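TIR domain-containing adapter molecule 1 (Homo sapiens, PDB 4BSX) acts as a Toll-like receptor signalling adaptor that induces interferon-beta, here represented by its helical N-terminal domain, which resembles IFIT proteins. Local coordinates at residues Arg101-Leu106 / Ala114-Val119; Val95-Ala100 / Gln140-Asn145. The protein carries 2 engineered substitutions. One frame throughout, in Å; residues are numbered along the deposited sequence.

Contact 1: residues Arg101-Leu106 / Ala114-Val119; sequences RLYHLL and ASMRDV. Engineered in segment 114-119: M116 (natural residue Leu).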
ATOM      1  N   ARG A 101      -4.513  -2.910   2.230  1.00 10.48           N
ATOM      2  CA  ARG A 101      -3.471  -3.897   2.317  1.00  7.74           C
ATOM      3  C   ARG A 101      -2.206  -3.301   3.039  1.00 12.08           C
ATOM      4  O   ARG A 101      -1.633  -3.885   3.980  1.00  6.37           O
ATOM      5  CB  ARG A 101      -3.178  -4.375   0.905  1.00  8.73           C
ATOM      6  CG  ARG A 101      -4.150  -5.462   0.444  1.00 14.68           C
ATOM      7  CD  ARG A 101      -3.886  -6.004  -0.977  1.00 12.53           C
ATOM      8  NE  ARG A 101      -4.832  -7.093  -1.262  1.00 10.71           N
ATOM      9  CZ  ARG A 101      -4.872  -7.792  -2.393  1.00 13.09           C
ATOM     10  NH1 ARG A 101      -4.009  -7.529  -3.366  1.00  8.36           N
ATOM     11  NH2 ARG A 101      -5.782  -8.762  -2.555  1.00 14.55           N
ATOM     12  N   LEU A 102      -1.807  -2.117   2.600  1.00 12.37           N
ATOM     13  CA  LEU A 102      -0.785  -1.354   3.252  1.00  6.54           C
ATOM     14  C   LEU A 102      -1.094  -1.142   4.739  1.00  9.52           C
ATOM     15  O   LEU A 102      -0.243  -1.363   5.587  1.00  9.08           O
ATOM     16  CB  LEU A 102      -0.592  -0.030   2.537  1.00 13.38           C
ATOM     17  CG  LEU A 102      -0.035  -0.131   1.111  1.00 17.31           C
ATOM     18  CD1 LEU A 102       0.139   1.282   0.583  1.00 14.43           C
ATOM     19  CD2 LEU A 102       1.283  -0.928   1.029  1.00 16.80           C
ATOM     20  N   TYR A 103      -2.310  -0.747   5.071  1.00  9.91           N
ATOM     21  CA  TYR A 103      -2.607  -0.489   6.461  1.00  8.91           C
ATOM     22  C   TYR A 103      -2.639  -1.756   7.260  1.00 16.73           C
ATOM     23  O   TYR A 103      -2.387  -1.736   8.485  1.00 17.08           O
ATOM     24  CB  TYR A 103      -3.882   0.298   6.633  1.00 11.96           C
ATOM     25  CG  TYR A 103      -3.615   1.794   6.699  1.00 12.66           C
ATOM     26  CD1 TYR A 103      -3.310   2.497   5.554  1.00 10.02           C
ATOM     27  CD2 TYR A 103      -3.625   2.477   7.897  1.00 17.77           C
ATOM     28  CE1 TYR A 103      -3.056   3.821   5.579  1.00 14.81           C
ATOM     29  CE2 TYR A 103      -3.364   3.838   7.932  1.00 13.33           C
ATOM     30  CZ  TYR A 103      -3.082   4.501   6.764  1.00 14.22           C
ATOM     31  OH  TYR A 103      -2.822   5.854   6.745  1.00 21.07           O
ATOM     32  N   HIS A 104      -2.935  -2.871   6.589  1.00 10.39           N
ATOM     33  CA  HIS A 104      -2.902  -4.109   7.298  1.00 15.75           C
ATOM     34  C   HIS A 104      -1.465  -4.406   7.775  1.00 18.26           C
ATOM     35  O   HIS A 104      -1.259  -4.746   8.929  1.00 14.51           O
ATOM     36  CB  HIS A 104      -3.414  -5.242   6.438  1.00 18.79           C
ATOM     37  CG  HIS A 104      -3.110  -6.572   7.010  1.00 11.56           C
ATOM     38  ND1 HIS A 104      -3.651  -6.999   8.205  1.00 25.23           N
ATOM     39  CD2 HIS A 104      -2.284  -7.558   6.587  1.00 26.38           C
ATOM     40  CE1 HIS A 104      -3.198  -8.211   8.476  1.00 22.26           C
ATOM     41  NE2 HIS A 104      -2.363  -8.572   7.513  1.00 19.28           N
ATOM     42  N   LEU A 105      -0.491  -4.286   6.873  1.00 16.23           N
ATOM     43  CA  LEU A 105       0.915  -4.495   7.212  1.00 19.21           C
ATOM     44  C   LEU A 105       1.357  -3.490   8.274  1.00 17.66           C
ATOM     45  O   LEU A 105       2.019  -3.874   9.260  1.00 17.88           O
ATOM     46  CB  LEU A 105       1.831  -4.436   5.966  1.00 13.67           C
ATOM     47  CG  LEU A 105       1.355  -5.388   4.841  1.00 17.04           C
ATOM     48  CD1 LEU A 105       2.113  -5.217   3.486  1.00 18.01           C
ATOM     49  CD2 LEU A 105       1.411  -6.801   5.305  1.00 11.03           C
ATOM     50  N   LEU A 106       0.978  -2.223   8.112  1.00 13.63           N
ATOM     51  CA  LEU A 106       1.381  -1.227   9.094  1.00 14.21           C
ATOM     52  C   LEU A 106       0.867  -1.568  10.516  1.00 24.38           C
ATOM     53  O   LEU A 106       1.615  -1.451  11.504  1.00 22.61           O
ATOM     54  CB  LEU A 106       0.934   0.156   8.672  1.00 19.91           C
ATOM     55  CG  LEU A 106       1.597   0.734   7.423  1.00 15.41           C
ATOM     56  CD1 LEU A 106       0.931   2.057   7.080  1.00 15.49           C
ATOM     57  CD2 LEU A 106       3.083   0.916   7.624  1.00 13.77           C
ATOM     58  N   ALA A 114      -5.044  -0.840  14.873  1.00 16.50           N
ATOM     59  CA  ALA A 114      -5.779  -1.785  14.057  1.00 21.11           C
ATOM     60  C   ALA A 114      -7.091  -1.183  13.548  1.00 30.07           C
ATOM     61  O   ALA A 114      -7.638  -1.624  12.536  1.00 29.05           O
ATOM     62  CB  ALA A 114      -6.068  -3.027  14.836  1.00 18.33           C
ATOM     63  N   SER A 115      -7.590  -0.181  14.256  1.00 25.03           N
ATOM     64  CA  SER A 115      -8.812   0.472  13.870  1.00 28.45           C
ATOM     65  C   SER A 115      -8.600   1.199  12.540  1.00 31.60           C
ATOM     66  O   SER A 115      -9.555   1.429  11.804  1.00 30.45           O
ATOM     67  CB  SER A 115      -9.254   1.466  14.950  1.00 23.25           C
ATOM     68  OG  SER A 115      -8.532   2.671  14.865  1.00 34.80           O
HETATM   69  N   MSE A 116      -7.355   1.569  12.231  1.00 29.53           N
HETATM   70  CA  MSE A 116      -7.077   2.283  10.976  1.00 20.96           C
HETATM   71  C   MSE A 116      -7.107   1.304   9.806  1.00 19.66           C
HETATM   72  O   MSE A 116      -7.568   1.646   8.724  1.00 22.92           O
HETATM   73  CB  MSE A 116      -5.741   3.037  11.004  1.00 25.90           C
HETATM   74  CG  MSE A 116      -5.750   4.437  11.682  1.00 41.64           C
HETATM   75 SE   MSE A 116      -7.213   5.668  11.107  1.00 82.31          SE
HETATM   76  CE  MSE A 116      -8.623   5.193  12.413  1.00 38.99           C
ATOM     77  N   ARG A 117      -6.650   0.079  10.032  1.00 18.45           N
ATOM     78  CA  ARG A 117      -6.823  -0.967   9.036  1.00 19.17           C
ATOM     79  C   ARG A 117      -8.293  -1.217   8.726  1.00 19.97           C
ATOM     80  O   ARG A 117      -8.642  -1.480   7.580  1.00 15.96           O
ATOM     81  CB  ARG A 117      -6.229  -2.267   9.534  1.00 19.82           C
ATOM     82  CG  ARG A 117      -6.461  -3.442   8.582  1.00 27.04           C
ATOM     83  CD  ARG A 117      -6.196  -4.748   9.281  1.00 29.79           C
ATOM     84  NE  ARG A 117      -7.050  -4.836  10.452  1.00 33.71           N
ATOM     85  CZ  ARG A 117      -6.721  -5.442  11.584  1.00 35.43           C
ATOM     86  NH1 ARG A 117      -5.546  -6.057  11.705  1.00 31.82           N
ATOM     87  NH2 ARG A 117      -7.586  -5.427  12.593  1.00 38.07           N
ATOM     88  N   ASP A 118      -9.130  -1.185   9.765  1.00 20.86           N
ATOM     89  CA  ASP A 118     -10.547  -1.535   9.653  1.00 20.45           C
ATOM     90  C   ASP A 118     -11.242  -0.505   8.793  1.00 19.09           C
ATOM     91  O   ASP A 118     -11.998  -0.826   7.864  1.00 19.71           O
ATOM     92  CB  ASP A 118     -11.209  -1.537  11.043  1.00 24.88           C
ATOM     93  CG  ASP A 118     -10.829  -2.750  11.889  1.00 27.35           C
ATOM     94  OD1 ASP A 118     -10.206  -3.703  11.368  1.00 29.10           O
ATOM     95  OD2 ASP A 118     -11.192  -2.768  13.078  1.00 30.84           O
ATOM     96  N   VAL A 119     -11.003   0.748   9.133  1.00 16.22           N
ATOM     97  CA  VAL A 119     -11.552   1.865   8.380  1.00 16.62           C
ATOM     98  C   VAL A 119     -11.144   1.748   6.909  1.00 22.31           C
ATOM     99  O   VAL A 119     -11.984   1.910   6.028  1.00 23.28           O
ATOM    100  CB  VAL A 119     -11.071   3.201   8.950  1.00 16.51           C
ATOM    101  CG1 VAL A 119     -11.439   4.362   8.023  1.00 25.63           C
ATOM    102  CG2 VAL A 119     -11.653   3.407  10.331  1.00 19.58           C
TER
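R117 lays its aliphatic chain alongside H104, and the two side chains point the same way. From the base outward, R117 CB sits by the carbonyl oxygen of Y103, CG packs 3.8 Å from H104 CA, and CD comes edge-on to the imidazole, 3.6 Å from H104 ND1 and in the plane of the ring. CG stands anti to the backbone N (chi1 176°), which starts the chain along the neighbouring helix; a bend at chi3 (57°) then turns the guanidinium back toward its own helix, where NE and NH2 both make weak bonds to D118 OD1 within a salt bridge. Consecutive antiparallel helices frame the pair, an arrangement consistent with the TPR-like, IFIT-related character of this domain; the axes of the two short segments approach to 8.4 Å, at 167° between their N-to-C directions. Were R117 an alanine, H104 would probably lose the methylenes along its edge, and D118 OD1 its charged mate. H104 ND1 is buried with no polar partner. On the other flank Y103 CD2 meets CB of the engineered selenomethionine M116 at 3.8 Å; the phenol ring also touches S13, A14 and I17 of helix 11-19, and its OH makes a weak hydrogen bond to S10 N.

Contact 2: residues Val95-Ala100 / Gln140-Asn145; sequences VSWAVA and QDEARN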
ATOM      1  N   VAL A  95      -7.284   3.623  -5.215  1.00 19.28           N
ATOM      2  CA  VAL A  95      -6.190   3.100  -4.398  1.00 14.96           C
ATOM      3  C   VAL A  95      -6.695   2.422  -3.113  1.00 12.90           C
ATOM      4  O   VAL A  95      -5.909   2.022  -2.274  1.00  9.91           O
ATOM      5  CB  VAL A  95      -5.129   4.213  -4.044  1.00  8.47           C
ATOM      6  CG1 VAL A  95      -4.613   4.885  -5.308  1.00  8.67           C
ATOM      7  CG2 VAL A  95      -5.669   5.220  -2.983  1.00  7.35           C
ATOM      8  N   SER A  96      -8.002   2.277  -2.947  1.00 13.75           N
ATOM      9  CA  SER A  96      -8.539   1.982  -1.620  1.00  9.58           C
ATOM     10  C   SER A  96      -8.145   0.574  -1.124  1.00 15.03           C
ATOM     11  O   SER A  96      -7.910   0.372   0.077  1.00  8.96           O
ATOM     12  CB  SER A  96     -10.055   2.164  -1.629  1.00 14.03           C
ATOM     13  OG  SER A  96     -10.670   1.179  -2.456  1.00 20.80           O
ATOM     14  N   TRP A  97      -8.012  -0.373  -2.054  1.00 11.02           N
ATOM     15  CA  TRP A  97      -7.748  -1.771  -1.722  1.00 14.16           C
ATOM     16  C   TRP A  97      -6.265  -1.890  -1.362  1.00 14.06           C
ATOM     17  O   TRP A  97      -5.887  -2.483  -0.368  1.00  8.73           O
ATOM     18  CB  TRP A  97      -8.109  -2.693  -2.903  1.00  8.96           C
ATOM     19  CG  TRP A  97      -8.210  -4.182  -2.550  1.00 14.17           C
ATOM     20  CD1 TRP A  97      -7.715  -4.805  -1.440  1.00 15.99           C
ATOM     21  CD2 TRP A  97      -8.868  -5.204  -3.317  1.00 17.10           C
ATOM     22  NE1 TRP A  97      -8.019  -6.152  -1.470  1.00 14.72           N
ATOM     23  CE2 TRP A  97      -8.722  -6.421  -2.613  1.00 18.51           C
ATOM     24  CE3 TRP A  97      -9.566  -5.209  -4.533  1.00 16.67           C
ATOM     25  CZ2 TRP A  97      -9.246  -7.636  -3.090  1.00 20.88           C
ATOM     26  CZ3 TRP A  97     -10.067  -6.412  -5.014  1.00  9.33           C
ATOM     27  CH2 TRP A  97      -9.918  -7.606  -4.287  1.00 18.34           C
ATOM     28  N   ALA A  98      -5.437  -1.317  -2.216  1.00 13.61           N
ATOM     29  CA  ALA A  98      -4.023  -1.199  -1.967  1.00 12.69           C
ATOM     30  C   ALA A  98      -3.788  -0.533  -0.620  1.00 12.17           C
ATOM     31  O   ALA A  98      -2.990  -0.989   0.195  1.00 11.55           O
ATOM     32  CB  ALA A  98      -3.389  -0.380  -3.076  1.00 11.79           C
ATOM     33  N   VAL A  99      -4.494   0.558  -0.373  1.00 18.03           N
ATOM     34  CA  VAL A  99      -4.344   1.258   0.897  1.00 14.00           C
ATOM     35  C   VAL A  99      -4.741   0.345   2.077  1.00  9.86           C
ATOM     36  O   VAL A  99      -3.988   0.253   3.050  1.00 10.99           O
ATOM     37  CB  VAL A  99      -5.053   2.636   0.888  1.00 10.63           C
ATOM     38  CG1 VAL A  99      -5.217   3.202   2.305  1.00 14.58           C
ATOM     39  CG2 VAL A  99      -4.271   3.628   0.012  1.00 11.87           C
ATOM     40  N   ALA A 100      -5.891  -0.328   2.006  1.00 11.18           N
ATOM     41  CA  ALA A 100      -6.252  -1.355   3.017  1.00 15.95           C
ATOM     42  C   ALA A 100      -5.120  -2.407   3.303  1.00 15.23           C
ATOM     43  O   ALA A 100      -4.825  -2.756   4.453  1.00 10.46           O
ATOM     44  CB  ALA A 100      -7.527  -2.080   2.565  1.00 12.28           C
ATOM     45  N   GLN A 140     -14.302  -8.523   0.390  1.00 12.34           N
ATOM     46  CA  GLN A 140     -15.073  -8.694   1.603  1.00 14.07           C
ATOM     47  C   GLN A 140     -14.532  -9.897   2.348  1.00 17.67           C
ATOM     48  O   GLN A 140     -14.450  -9.856   3.576  1.00 15.59           O
ATOM     49  CB  GLN A 140     -16.551  -8.943   1.284  1.00 21.06           C
ATOM     50  CG  GLN A 140     -17.382  -7.715   0.881  1.00 24.66           C
ATOM     51  CD  GLN A 140     -18.778  -8.135   0.333  1.00 23.01           C
ATOM     52  OE1 GLN A 140     -18.948  -9.251  -0.170  1.00 30.58           O
ATOM     53  NE2 GLN A 140     -19.755  -7.252   0.429  1.00 23.26           N
ATOM     54  N   ASP A 141     -14.187 -10.968   1.620  1.00 13.77           N
ATOM     55  CA  ASP A 141     -13.557 -12.156   2.232  1.00 16.80           C
ATOM     56  C   ASP A 141     -12.248 -11.765   2.901  1.00 20.50           C
ATOM     57  O   ASP A 141     -12.021 -12.034   4.096  1.00 21.60           O
ATOM     58  CB  ASP A 141     -13.294 -13.246   1.192  1.00 20.93           C
ATOM     59  CG  ASP A 141     -14.561 -13.968   0.764  1.00 26.29           C
ATOM     60  OD1 ASP A 141     -15.542 -13.933   1.556  1.00 17.15           O
ATOM     61  OD2 ASP A 141     -14.563 -14.558  -0.362  1.00 25.20           O
ATOM     62  N   GLU A 142     -11.381 -11.125   2.127  1.00 22.20           N
ATOM     63  CA  GLU A 142     -10.134 -10.554   2.667  1.00 15.59           C
ATOM     64  C   GLU A 142     -10.371  -9.598   3.842  1.00 12.60           C
ATOM     65  O   GLU A 142      -9.693  -9.628   4.846  1.00 18.49           O
ATOM     66  CB  GLU A 142      -9.373  -9.845   1.550  1.00 15.55           C
ATOM     67  CG  GLU A 142      -8.188  -9.053   2.024  1.00 22.86           C
ATOM     68  CD  GLU A 142      -7.408  -8.509   0.866  1.00 21.73           C
ATOM     69  OE1 GLU A 142      -7.500  -9.163  -0.199  1.00 12.53           O
ATOM     70  OE2 GLU A 142      -6.737  -7.434   1.031  1.00 18.16           O
ATOM     71  N   ALA A 143     -11.354  -8.746   3.744  1.00 15.02           N
ATOM     72  CA  ALA A 143     -11.563  -7.811   4.822  1.00 16.94           C
ATOM     73  C   ALA A 143     -11.897  -8.569   6.090  1.00 20.01           C
ATOM     74  O   ALA A 143     -11.416  -8.218   7.160  1.00 24.69           O
ATOM     75  CB  ALA A 143     -12.678  -6.801   4.471  1.00 11.55           C
ATOM     76  N   ARG A 144     -12.749  -9.591   5.977  1.00 23.84           N
ATOM     77  CA  ARG A 144     -13.277 -10.297   7.144  1.00 26.86           C
ATOM     78  C   ARG A 144     -12.140 -11.016   7.857  1.00 23.64           C
ATOM     79  O   ARG A 144     -12.046 -11.008   9.085  1.00 21.92           O
ATOM     80  CB  ARG A 144     -14.357 -11.294   6.732  1.00 30.77           C
ATOM     81  CG  ARG A 144     -14.998 -12.080   7.889  1.00 53.98           C
ATOM     82  CD  ARG A 144     -16.078 -13.066   7.389  1.00 59.50           C
ATOM     83  NE  ARG A 144     -15.538 -14.106   6.502  1.00 68.56           N
ATOM     84  CZ  ARG A 144     -15.024 -15.271   6.914  1.00 77.02           C
ATOM     85  NH1 ARG A 144     -14.961 -15.573   8.209  1.00 64.95           N
ATOM     86  NH2 ARG A 144     -14.559 -16.147   6.021  1.00 72.73           N
ATOM     87  N   ASN A 145     -11.283 -11.619   7.045  1.00 19.92           N
ATOM     88  CA  ASN A 145     -10.135 -12.376   7.508  1.00 19.32           C
ATOM     89  C   ASN A 145      -9.050 -11.518   8.148  1.00 27.70           C
ATOM     90  O   ASN A 145      -8.429 -11.935   9.122  1.00 30.48           O
ATOM     91  CB  ASN A 145      -9.537 -13.128   6.315  1.00 19.54           C
ATOM     92  CG  ASN A 145      -8.352 -13.978   6.688  1.00 31.78           C
ATOM     93  OD1 ASN A 145      -7.214 -13.513   6.675  1.00 27.05           O
ATOM     94  ND2 ASN A 145      -8.613 -15.257   7.000  1.00 37.67           N
TER
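W97 and E142 both carry CG anti to the backbone N (chi1 -165° and 171°), and E142 stays extended beyond CG, which carries its carboxylate to the pyrrole edge of the indole, from helix 136-147. Tryptophan suits this place because its one N-H lies at the rim of a broad apolar ring: NE1 donates to E142 OE2 at 3.1 Å, with the acceptor almost in the ring plane. The same N-H also leans toward the second oxygen, a weak bond of 3.3 Å from W97 NE1 to E142 OE1, so the hydrogen is shared unevenly between the two. Ring and carboxylate planes are 50° apart, and the N-H reaches OE2 from above the carboxylate plane. E142 OE1 also passes 3.7 Å from W97 CZ2, while the indole leans on E138 and L139 of helix 136-147. A glutamate fits here because its length reaches across and its two oxygens can serve several donors: OE2 also bonds Y121 OH of helix 114-130, its stronger partner, and OE1 forms a salt bridge with R101. At the surface of the domain, helix 96-108 and helix 136-147 are joined here through side chains alone, with Y121 of the intervening helix also touching A100 and A143. Shared among an indole N-H, the Y121 hydroxyl and the R101 guanidinium, the carboxylate is probably restricted in its turning, and these donors would be expected to favour its negative form.

In the fold
Contacts 1 and 2 lie side by side, their centres about 9 Å apart, and both draw on helix 96-108: 95-100 takes in the N-cap V95 and the first residues of the helix, and 101-106 the turns that follow. Along the chain the order is 95-100, 101-106, 114-119 and 140-145, so the pairing of neighbouring helices in contact 1 falls between the two halves of contact 2. That second contact skips over helix 114-130 to reach helix 136-147. The two meet directly where R101 NH2 forms a salt bridge with E142 OE1 at 2.9 Å. Helix 96-108 of the all-helical TRIF N-terminal domain is thereby tied to both of the helices that follow it, by hydrophobic and aliphatic contacts in one place and polar bonds in the other.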